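Local structure of putative type 11 methyltransferase (Sulfolobus solfataricus, 3I9F) at residues Val141-Phe146 and Val156-Thr161. The protein probably acts as an S-adenosylmethionine-dependent methyltransferase and binds zinc ions. Sequence-based numbering, arbitrary orientation.
Sequences VVEKRF and VLKRKT
Strand 141-146, an outermost strand of the mixed sheet within this chain, pairs antiparallel with strand 156-159, which lies between it and strand 106-113. Val141 and Lys158 form a hydrogen-bonded pair: Val141 N gives to Lys158 O at 2.9 Å and Lys158 N to Val141 O at 3.0 Å, both nearly along the C=O axis. A classic beta bulge follows, where Glu143 and Lys144 face Val156. Val156 O takes a straight bond from Glu143 N (2.9 Å) and a weak one from Lys144 N (3.4 Å), while Val156 N returns a bond to Lys144 O. The Val142 and Leu157 side chains cross obliquely, CG2 to CD1 4.2 Å, on the face covered by Met134 of helix 130-136. On the other face, Val141 and Lys158 lie side by side, CG2 to CG 3.9 Å, and Val156 CG2 meets Phe146 CE2 at 4.2 Å. Lys158 CG sits between the backbone N and carbonyl carbon (chi1 61°), and an extended chi2 (-174°) brings CD near Glu143 CB and OE2. Glu143 OE2 stays 5.0 Å from Lys158 NZ; Glu143 OE1 instead makes a salt bridge to Arg107. An alanine in place of Lys158 would remove these methylenes and the ammonium, and would probably leave this face less well packed. Main-chain bonds thus carry this hairpin of the Rossmann-like fold, with aliphatic parts of charged side chains packing on the face of Val141 and Lys158.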
ATOM      1  N   VAL B 141      21.072   9.442 -15.713  1.00 47.10           N
ATOM      2  CA  VAL B 141      21.421   9.818 -17.090  1.00 47.95           C
ATOM      3  C   VAL B 141      20.360   9.312 -18.030  1.00 47.60           C
ATOM      4  O   VAL B 141      19.726   8.305 -17.761  1.00 46.79           O
ATOM      5  CB  VAL B 141      22.876   9.315 -17.542  1.00 48.36           C
ATOM      6  CG1 VAL B 141      23.924  10.395 -17.194  1.00 48.53           C
ATOM      7  CG2 VAL B 141      23.259   7.988 -16.902  1.00 47.66           C
ATOM      8  N   VAL B 142      20.171  10.029 -19.129  1.00 48.24           N
ATOM      9  CA  VAL B 142      19.294   9.557 -20.189  1.00 48.93           C
ATOM     10  C   VAL B 142      19.920   8.377 -20.898  1.00 50.41           C
ATOM     11  O   VAL B 142      21.070   8.445 -21.322  1.00 49.84           O
ATOM     12  CB  VAL B 142      19.020  10.609 -21.266  1.00 48.81           C
ATOM     13  CG1 VAL B 142      18.028  10.022 -22.303  1.00 47.89           C
ATOM     14  CG2 VAL B 142      18.468  11.887 -20.642  1.00 47.46           C
ATOM     15  N   GLU B 143      19.130   7.315 -21.025  1.00 51.86           N
ATOM     16  CA  GLU B 143      19.507   6.105 -21.714  1.00 53.08           C
ATOM     17  C   GLU B 143      18.857   6.080 -23.110  1.00 54.04           C
ATOM     18  O   GLU B 143      19.538   5.809 -24.096  1.00 54.97           O
ATOM     19  CB  GLU B 143      19.091   4.890 -20.869  1.00 53.43           C
ATOM     20  CG  GLU B 143      18.790   3.641 -21.654  1.00 54.36           C
ATOM     21  CD  GLU B 143      18.867   2.394 -20.826  1.00 56.10           C
ATOM     22  OE1 GLU B 143      17.879   2.060 -20.145  1.00 56.22           O
ATOM     23  OE2 GLU B 143      19.922   1.725 -20.882  1.00 59.45           O
ATOM     24  N   LYS B 144      17.547   6.336 -23.187  1.00 54.45           N
ATOM     25  CA  LYS B 144      16.858   6.486 -24.462  1.00 54.90           C
ATOM     26  C   LYS B 144      16.023   7.773 -24.511  1.00 54.31           C
ATOM     27  O   LYS B 144      15.648   8.326 -23.474  1.00 53.52           O
ATOM     28  CB  LYS B 144      15.920   5.316 -24.697  1.00 55.52           C
ATOM     29  CG  LYS B 144      16.587   3.971 -24.870  1.00 59.64           C
ATOM     30  CD  LYS B 144      15.592   2.786 -24.565  1.00 63.91           C
ATOM     31  CE  LYS B 144      16.171   1.399 -24.940  1.00 66.37           C
ATOM     32  NZ  LYS B 144      17.663   1.277 -24.671  1.00 67.50           N
ATOM     33  N   ARG B 145      15.712   8.217 -25.730  1.00 53.87           N
ATOM     34  CA  ARG B 145      14.719   9.279 -25.964  1.00 53.36           C
ATOM     35  C   ARG B 145      13.661   8.830 -26.935  1.00 53.65           C
ATOM     36  O   ARG B 145      13.925   8.015 -27.790  1.00 55.14           O
ATOM     37  CB  ARG B 145      15.360  10.496 -26.560  1.00 52.75           C
ATOM     38  CG  ARG B 145      16.432  11.063 -25.745  1.00 51.86           C
ATOM     39  CD  ARG B 145      16.728  12.444 -26.228  1.00 50.56           C
ATOM     40  NE  ARG B 145      17.707  13.083 -25.369  1.00 50.60           N
ATOM     41  CZ  ARG B 145      18.997  12.783 -25.346  1.00 53.21           C
ATOM     42  NH1 ARG B 145      19.493  11.841 -26.148  1.00 53.75           N
ATOM     43  NH2 ARG B 145      19.806  13.429 -24.509  1.00 53.66           N
ATOM     44  N   PHE B 146      12.466   9.381 -26.824  1.00 54.08           N
ATOM     45  CA  PHE B 146      11.364   9.030 -27.718  1.00 54.03           C
ATOM     46  C   PHE B 146      10.315  10.149 -27.754  1.00 54.49           C
ATOM     47  O   PHE B 146      10.285  10.999 -26.877  1.00 54.33           O
ATOM     48  CB  PHE B 146      10.761   7.672 -27.345  1.00 53.71           C
ATOM     49  CG  PHE B 146      10.047   7.650 -26.030  1.00 53.89           C
ATOM     50  CD1 PHE B 146       8.642   7.609 -25.981  1.00 53.92           C
ATOM     51  CD2 PHE B 146      10.757   7.661 -24.834  1.00 52.45           C
ATOM     52  CE1 PHE B 146       7.965   7.587 -24.756  1.00 52.36           C
ATOM     53  CE2 PHE B 146      10.083   7.631 -23.602  1.00 51.97           C
ATOM     54  CZ  PHE B 146       8.692   7.602 -23.563  1.00 50.76           C
ATOM     55  N   VAL B 156      13.928   7.805 -21.000  1.00 39.40           N
ATOM     56  CA  VAL B 156      14.121   6.668 -20.161  1.00 39.39           C
ATOM     57  C   VAL B 156      15.428   6.985 -19.502  1.00 40.21           C
ATOM     58  O   VAL B 156      16.367   7.383 -20.170  1.00 41.68           O
ATOM     59  CB  VAL B 156      14.209   5.361 -20.951  1.00 39.90           C
ATOM     60  CG1 VAL B 156      14.437   4.138 -19.980  1.00 37.65           C
ATOM     61  CG2 VAL B 156      12.956   5.184 -21.852  1.00 38.78           C
ATOM     62  N   LEU B 157      15.479   6.824 -18.192  1.00 40.26           N
ATOM     63  CA  LEU B 157      16.554   7.298 -17.384  1.00 40.38           C
ATOM     64  C   LEU B 157      17.058   6.128 -16.551  1.00 41.22           C
ATOM     65  O   LEU B 157      16.253   5.351 -16.088  1.00 40.53           O
ATOM     66  CB  LEU B 157      15.999   8.347 -16.434  1.00 40.30           C
ATOM     67  CG  LEU B 157      16.117   9.831 -16.654  1.00 40.54           C
ATOM     68  CD1 LEU B 157      15.680  10.196 -18.022  1.00 41.31           C
ATOM     69  CD2 LEU B 157      15.292  10.549 -15.601  1.00 39.61           C
ATOM     70  N   LYS B 158      18.370   6.030 -16.345  1.00 42.82           N
ATOM     71  CA  LYS B 158      18.966   5.054 -15.446  1.00 44.66           C
ATOM     72  C   LYS B 158      19.853   5.772 -14.472  1.00 45.23           C
ATOM     73  O   LYS B 158      20.269   6.866 -14.722  1.00 43.45           O
ATOM     74  CB  LYS B 158      19.838   4.061 -16.229  1.00 46.08           C
ATOM     75  CG  LYS B 158      21.034   4.731 -16.984  1.00 48.63           C
ATOM     76  CD  LYS B 158      21.809   3.778 -17.884  1.00 52.83           C
ATOM     77  CE  LYS B 158      23.189   3.428 -17.342  1.00 56.82           C
ATOM     78  NZ  LYS B 158      24.103   3.005 -18.439  1.00 58.12           N
ATOM     79  N   ARG B 159      20.187   5.114 -13.378  1.00 47.64           N
ATOM     80  CA  ARG B 159      21.057   5.716 -12.386  1.00 50.18           C
ATOM     81  C   ARG B 159      22.465   5.962 -12.896  1.00 52.46           C
ATOM     82  O   ARG B 159      23.026   5.101 -13.556  1.00 53.13           O
ATOM     83  CB  ARG B 159      21.185   4.790 -11.191  1.00 50.33           C
ATOM     84  CG  ARG B 159      19.933   4.626 -10.359  1.00 50.48           C
ATOM     85  CD  ARG B 159      20.287   3.754  -9.196  1.00 49.12           C
ATOM     86  NE  ARG B 159      19.182   3.398  -8.306  1.00 49.17           N
ATOM     87  CZ  ARG B 159      18.755   4.125  -7.266  1.00 44.03           C
ATOM     88  NH1 ARG B 159      19.260   5.308  -7.015  1.00 41.69           N
ATOM     89  NH2 ARG B 159      17.788   3.657  -6.479  1.00 43.40           N
ATOM     90  N   LYS B 160      23.060   7.104 -12.570  1.00 54.93           N
ATOM     91  CA  LYS B 160      24.502   7.279 -12.808  1.00 57.03           C
ATOM     92  C   LYS B 160      25.306   6.161 -12.130  1.00 59.57           C
ATOM     93  O   LYS B 160      25.030   5.833 -10.976  1.00 61.45           O
ATOM     94  CB  LYS B 160      24.998   8.626 -12.276  1.00 56.62           C
ATOM     95  CG  LYS B 160      24.806   9.780 -13.230  1.00 56.25           C
ATOM     96  CD  LYS B 160      25.484  11.051 -12.741  1.00 56.55           C
ATOM     97  CE  LYS B 160      24.967  12.292 -13.492  1.00 56.92           C
ATOM     98  NZ  LYS B 160      25.058  13.539 -12.656  1.00 57.84           N
ATOM     99  N   THR B 161      26.291   5.589 -12.828  1.00 61.96           N
ATOM    100  CA  THR B 161      27.220   4.608 -12.234  1.00 63.61           C
ATOM    101  C   THR B 161      28.075   5.310 -11.162  1.00 65.28           C
ATOM    102  O   THR B 161      28.662   6.369 -11.445  1.00 65.96           O
ATOM    103  CB  THR B 161      28.156   3.987 -13.314  1.00 63.40           C
TER